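Local coordinates for putative cell adhesion protein (Bacteroides eggerthii, PDB 4GPV), which probably serves as a pilus (fimbrial) subunit of the FimA type, with a likely role in cell adhesion, at residues K169-G174 with I178-A183; A39-D44 with K159-V164. All coordinates share one frame; numbering follows the deposited sequence. Where two conformers were deposited one is given.

Contact 1: residues K169-G174 with I178-A183; sequences KNMTGG and ITDDAA
The carbonyl O of Met171 takes the backbone N-H of Ile178, N to O 3.0 Å. The same oxygen also accepts from Thr177 OG1, so two donors from the start of the following strand grip one loop carbonyl. Around this bond the contact is close. Met171, a selenomethionine, sets out beside its own backbone N, runs extended to the selenium and then folds at chi3 (66°), which brings the terminal methyl over strand 178-183. There CE rests 3.4 Å from the carbonyl O of Ile178 and 3.5 Å from Asp180 OD2, and its apolar side-chain contact is with Ile178 CG2 at 4.3 Å. Met171 is modelled in two conformers, so the details of these methyl contacts are less certain than the backbone bond. Segment 169-174 follows strand 146-169 as a loop, and 178-183 lies on strand 176-193, the strand this loop leads into; the two strands belong to different sheets, and both segments fall in the FimA-like C-terminal family region. The loop carbonyl is therefore held just where the chain enters the second sheet. Asp180 crosses the Met171 side chain at about a right angle. Its carboxylate finds its polar partners outside the pair: OD2 forms a salt bridge with Arg168 and OD1 a hydrogen bond with Ser267 OG, which should fix the group where the methyl meets it. Ile178 is buried, its side chain also packing on Val309, Ile278 and Tyr280. On the solvent side the touch thins out: exposed Thr172 brings CG2 no closer than 4.4 Å to the Ile178 carbonyl O.

Contact 2: residues A39-D44 with K159-V164; sequences ATDTED and KIQLIV
Lys159 NZ bridges two carboxylates of strand 40-46, forming hydrogen-bonded salt bridges to Asp41 OD2 at 3.0 Å and to Glu43 OE1 at 2.9 Å. Lysine and glutamate arrive from opposite directions, while Asp41 crosses the lysine chain at about a right angle. The ammonium group uses the syn lone pair of Glu43 OE1; it reaches Asp41 OD2 on the syn side too, lifted 16° from that carboxylate plane. Each bonded oxygen has a second donor, Ser298 OG for Asp41 OD2 and Trp338 NE1 for Glu43 OE1. Lys159 leaves its backbone with CG opposite the N (chi1 -177°) and bends at chi3, carrying NZ to the two acids; Lys159 CE follows to 3.3 Å from Asp41 OD2. Two negative groups around one ammonium probably help keep it charged. A methionine here would probably leave both carboxylates without their shared positive mate, with Ser298 and Trp338 remaining as neutral donors. Gln161 merely borders the site, its OE1 4.1 Å from Asp41 OD2. The short segments 40-44 and 159-164 run at 109° with axes 11.5 Å apart, a gap spanned mainly by the lysine chain. Asp41 and Glu43, two residues apart, point the same way from the strand that pairs in parallel with strand 329-343, and their meeting with a lysine of strand 146-169 is a salt-bridge network between non-adjacent strands of one mixed beta-sheet.

In the fold
Both contacts draw on strand 146-169 or its continuation: contact 2 uses its second half, whereas contact 1 joins the loop just past its end to the strand that follows, and the two centres are 27 Å apart. The centre of contact 2 lies about 12 Å from that of the chain, and the contact joins distant parts of the sequence through charge, with no backbone bond between its segments. Contact 1, centred about 30 Å out, is local in sequence, held by a backbone bond and a methyl. Neither is wholly buried, each having one buried residue among its four. The segments 178-183 and 159-164 also meet directly, Ala183 CB packing 3.8 Å from Leu162 CD2, an apolar join between the two sheets.

Contact 1: residues K169-G174 with I178-A183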
loop_
_atom_site.group_PDB
_atom_site.type_symbol
_atom_site.label_atom_id
_atom_site.label_comp_id
_atom_site.label_asym_id
_atom_site.label_seq_id
_atom_site.Cartn_x
_atom_site.Cartn_y
_atom_site.Cartn_z
ATOM N N LYS A 169 1.391 -27.042 19.256
ATOM C CA LYS A 169 2.160 -27.638 20.341
ATOM C C LYS A 169 3.253 -28.503 19.772
ATOM O O LYS A 169 3.086 -29.049 18.687
ATOM C CB LYS A 169 1.243 -28.501 21.245
ATOM C CG LYS A 169 0.075 -27.759 21.890
ATOM C CD LYS A 169 -0.745 -28.677 22.815
ATOM C CE LYS A 169 -1.650 -29.639 22.079
ATOM N NZ LYS A 169 -2.472 -30.447 23.012
ATOM N N ASN A 170 4.335 -28.694 20.542
ATOM C CA ASN A 170 5.440 -29.596 20.207
ATOM C C ASN A 170 5.977 -29.363 18.791
ATOM O O ASN A 170 6.063 -30.304 17.987
ATOM C CB ASN A 170 4.992 -31.046 20.372
ATOM C CG ASN A 170 4.403 -31.372 21.726
ATOM O OD1 ASN A 170 4.870 -30.910 22.777
ATOM N ND2 ASN A 170 3.345 -32.158 21.717
HETATM N N MSE A 171 6.331 -28.109 18.512
HETATM C CA MSE A 171 6.867 -27.738 17.203
HETATM C C MSE A 171 8.288 -28.269 17.008
HETATM O O MSE A 171 8.712 -28.438 15.867
HETATM C CB MSE A 171 6.836 -26.232 17.014
HETATM C CG MSE A 171 5.456 -25.706 16.752
HETATM SE SE MSE A 171 5.506 -23.795 16.728
HETATM C CE MSE A 171 6.627 -23.482 15.096
ATOM N N THR A 172 9.017 -28.529 18.100
ATOM C CA THR A 172 10.377 -29.070 18.078
ATOM C C THR A 172 10.471 -30.247 19.053
ATOM O O THR A 172 9.605 -30.410 19.932
ATOM C CB THR A 172 11.437 -27.991 18.416
ATOM O OG1 THR A 172 11.325 -27.602 19.779
ATOM C CG2 THR A 172 11.388 -26.766 17.508
ATOM N N GLY A 173 11.504 -31.069 18.874
ATOM C CA GLY A 173 11.755 -32.212 19.738
ATOM C C GLY A 173 11.147 -33.523 19.285
ATOM O O GLY A 173 11.605 -34.581 19.719
ATOM N N GLY A 174 10.111 -33.459 18.437
ATOM C CA GLY A 174 9.412 -34.639 17.926
ATOM C C GLY A 174 9.893 -35.114 16.570
ATOM O O GLY A 174 10.909 -34.632 16.054
ATOM N N ILE A 178 8.694 -28.097 12.901
ATOM C CA ILE A 178 8.351 -26.932 12.091
ATOM C C ILE A 178 9.085 -25.781 12.704
ATOM O O ILE A 178 9.060 -25.613 13.924
ATOM C CB ILE A 178 6.814 -26.666 11.920
ATOM C CG1 ILE A 178 6.158 -27.836 11.168
ATOM C CG2 ILE A 178 6.540 -25.342 11.171
ATOM C CD1 ILE A 178 4.593 -27.784 11.119
ATOM N N THR A 179 9.795 -25.024 11.857
ATOM C CA THR A 179 10.471 -23.798 12.234
ATOM C C THR A 179 9.851 -22.691 11.385
ATOM O O THR A 179 9.854 -22.789 10.156
ATOM C CB THR A 179 12.004 -23.917 12.046
ATOM O OG1 THR A 179 12.501 -24.962 12.880
ATOM C CG2 THR A 179 12.744 -22.601 12.349
ATOM N N ASP A 180 9.292 -21.653 12.018
ATOM C CA ASP A 180 8.743 -20.550 11.245
ATOM C C ASP A 180 9.884 -19.671 10.769
ATOM O O ASP A 180 10.784 -19.358 11.568
ATOM C CB ASP A 180 7.754 -19.738 12.089
ATOM C CG ASP A 180 6.557 -20.530 12.567
ATOM O OD1 ASP A 180 6.107 -21.447 11.828
ATOM O OD2 ASP A 180 6.111 -20.288 13.702
ATOM N N ASP A 181 9.862 -19.247 9.476
ATOM C CA ASP A 181 10.980 -18.471 8.950
ATOM C C ASP A 181 10.646 -16.997 8.759
ATOM O O ASP A 181 11.467 -16.135 9.091
ATOM C CB ASP A 181 11.485 -19.082 7.629
ATOM C CG ASP A 181 11.784 -20.566 7.723
ATOM O OD1 ASP A 181 12.517 -20.976 8.659
ATOM O OD2 ASP A 181 11.271 -21.324 6.885
ATOM N N ALA A 182 9.480 -16.690 8.191
ATOM C CA ALA A 182 9.159 -15.297 7.915
ATOM C C ALA A 182 7.676 -15.042 7.721
ATOM O O ALA A 182 6.916 -15.956 7.397
ATOM C CB ALA A 182 9.888 -14.867 6.639
ATOM N N ALA A 183 7.268 -13.791 7.934
ATOM C CA ALA A 183 5.962 -13.306 7.526
ATOM C C ALA A 183 6.220 -12.687 6.157
ATOM O O ALA A 183 7.126 -11.843 6.013
ATOM C CB ALA A 183 5.413 -12.271 8.518
#

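Contact 2: residues A39-D44 with K159-V164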
loop_
_atom_site.group_PDB
_atom_site.type_symbol
_atom_site.label_atom_id
_atom_site.label_comp_id
_atom_site.label_asym_id
_atom_site.label_seq_id
_atom_site.Cartn_x
_atom_site.Cartn_y
_atom_site.Cartn_z
ATOM N N ALA A 39 -15.275 1.385 11.168
ATOM C CA ALA A 39 -13.872 1.134 11.528
ATOM C C ALA A 39 -12.932 2.109 10.805
ATOM O O ALA A 39 -13.022 2.270 9.570
ATOM C CB ALA A 39 -13.490 -0.306 11.216
ATOM N N THR A 40 -12.058 2.793 11.603
ATOM C CA THR A 40 -11.109 3.787 11.099
ATOM C C THR A 40 -9.723 3.644 11.781
ATOM O O THR A 40 -9.633 3.546 13.000
ATOM C CB THR A 40 -11.738 5.191 11.268
ATOM O OG1 THR A 40 -12.710 5.403 10.230
ATOM C CG2 THR A 40 -10.730 6.310 11.238
ATOM N N ASP A 41 -8.645 3.609 10.965
ATOM C CA ASP A 41 -7.260 3.575 11.423
ATOM C C ASP A 41 -6.674 4.954 11.084
ATOM O O ASP A 41 -6.287 5.182 9.942
ATOM C CB ASP A 41 -6.470 2.419 10.748
ATOM C CG ASP A 41 -4.986 2.345 11.127
ATOM O OD1 ASP A 41 -4.533 3.175 11.952
ATOM O OD2 ASP A 41 -4.277 1.455 10.600
ATOM N N THR A 42 -6.659 5.877 12.059
ATOM C CA THR A 42 -6.178 7.237 11.822
ATOM C C THR A 42 -4.664 7.237 11.979
ATOM O O THR A 42 -4.136 6.888 13.030
ATOM C CB THR A 42 -6.915 8.241 12.713
ATOM O OG1 THR A 42 -8.315 8.082 12.475
ATOM C CG2 THR A 42 -6.530 9.690 12.401
ATOM N N GLU A 43 -3.972 7.633 10.911
ATOM C CA GLU A 43 -2.520 7.633 10.836
ATOM C C GLU A 43 -1.982 9.062 10.733
ATOM O O GLU A 43 -2.222 9.730 9.719
ATOM C CB GLU A 43 -2.111 6.823 9.598
ATOM C CG GLU A 43 -0.617 6.652 9.371
ATOM C CD GLU A 43 -0.031 5.303 9.742
ATOM O OE1 GLU A 43 -0.803 4.353 10.014
ATOM O OE2 GLU A 43 1.215 5.188 9.707
ATOM N N ASP A 44 -1.225 9.507 11.742
ATOM C CA ASP A 44 -0.572 10.816 11.698
ATOM C C ASP A 44 0.546 10.684 10.694
ATOM O O ASP A 44 1.491 9.920 10.912
ATOM C CB ASP A 44 -0.075 11.258 13.088
ATOM C CG ASP A 44 -1.180 11.842 13.933
ATOM O OD1 ASP A 44 -1.596 12.988 13.653
ATOM O OD2 ASP A 44 -1.634 11.152 14.873
ATOM N N LYS A 159 -2.402 -0.649 3.878
ATOM C CA LYS A 159 -1.564 -1.192 4.927
ATOM C C LYS A 159 -2.131 -2.546 5.347
ATOM O O LYS A 159 -3.358 -2.677 5.492
ATOM C CB LYS A 159 -1.560 -0.210 6.115
ATOM C CG LYS A 159 -0.668 -0.623 7.270
ATOM C CD LYS A 159 -0.584 0.530 8.288
ATOM C CE LYS A 159 -1.388 0.340 9.526
ATOM N NZ LYS A 159 -1.244 1.508 10.446
ATOM N N ILE A 160 -1.248 -3.533 5.543
ATOM C CA ILE A 160 -1.679 -4.876 5.989
ATOM C C ILE A 160 -0.939 -5.190 7.281
ATOM O O ILE A 160 0.282 -5.203 7.261
ATOM C CB ILE A 160 -1.410 -5.950 4.894
ATOM C CG1 ILE A 160 -2.195 -5.628 3.596
ATOM C CG2 ILE A 160 -1.779 -7.378 5.422
ATOM C CD1 ILE A 160 -1.725 -6.456 2.387
ATOM N N GLN A 161 -1.664 -5.485 8.380
ATOM C CA GLN A 161 -1.050 -5.838 9.664
ATOM C C GLN A 161 -1.320 -7.298 9.954
ATOM O O GLN A 161 -2.423 -7.767 9.681
ATOM C CB GLN A 161 -1.645 -4.995 10.814
ATOM C CG GLN A 161 -1.098 -3.578 10.846
ATOM C CD GLN A 161 -1.828 -2.729 11.855
ATOM O OE1 GLN A 161 -2.961 -2.292 11.637
ATOM N NE2 GLN A 161 -1.193 -2.496 12.982
ATOM N N LEU A 162 -0.356 -7.993 10.588
ATOM C CA LEU A 162 -0.522 -9.396 10.938
ATOM C C LEU A 162 -0.465 -9.595 12.443
ATOM O O LEU A 162 0.478 -9.136 13.098
ATOM C CB LEU A 162 0.574 -10.243 10.239
ATOM C CG LEU A 162 0.653 -11.708 10.625
ATOM C CD1 LEU A 162 -0.638 -12.453 10.233
ATOM C CD2 LEU A 162 1.889 -12.376 10.013
ATOM N N ILE A 163 -1.491 -10.284 12.981
ATOM C CA ILE A 163 -1.584 -10.733 14.382
ATOM C C ILE A 163 -1.543 -12.268 14.360
ATOM O O ILE A 163 -2.422 -12.880 13.745
ATOM C CB ILE A 163 -2.863 -10.186 15.086
ATOM C CG1 ILE A 163 -2.839 -8.649 15.175
ATOM C CG2 ILE A 163 -3.063 -10.803 16.479
ATOM C CD1 ILE A 163 -4.165 -8.054 15.561
ATOM N N VAL A 164 -0.561 -12.890 15.043
ATOM C CA VAL A 164 -0.435 -14.329 15.079
ATOM C C VAL A 164 -0.798 -14.829 16.472
ATOM O O VAL A 164 -0.279 -14.310 17.457
ATOM C CB VAL A 164 0.987 -14.774 14.677
ATOM C CG1 VAL A 164 1.129 -16.304 14.751
ATOM C CG2 VAL A 164 1.333 -14.260 13.279
#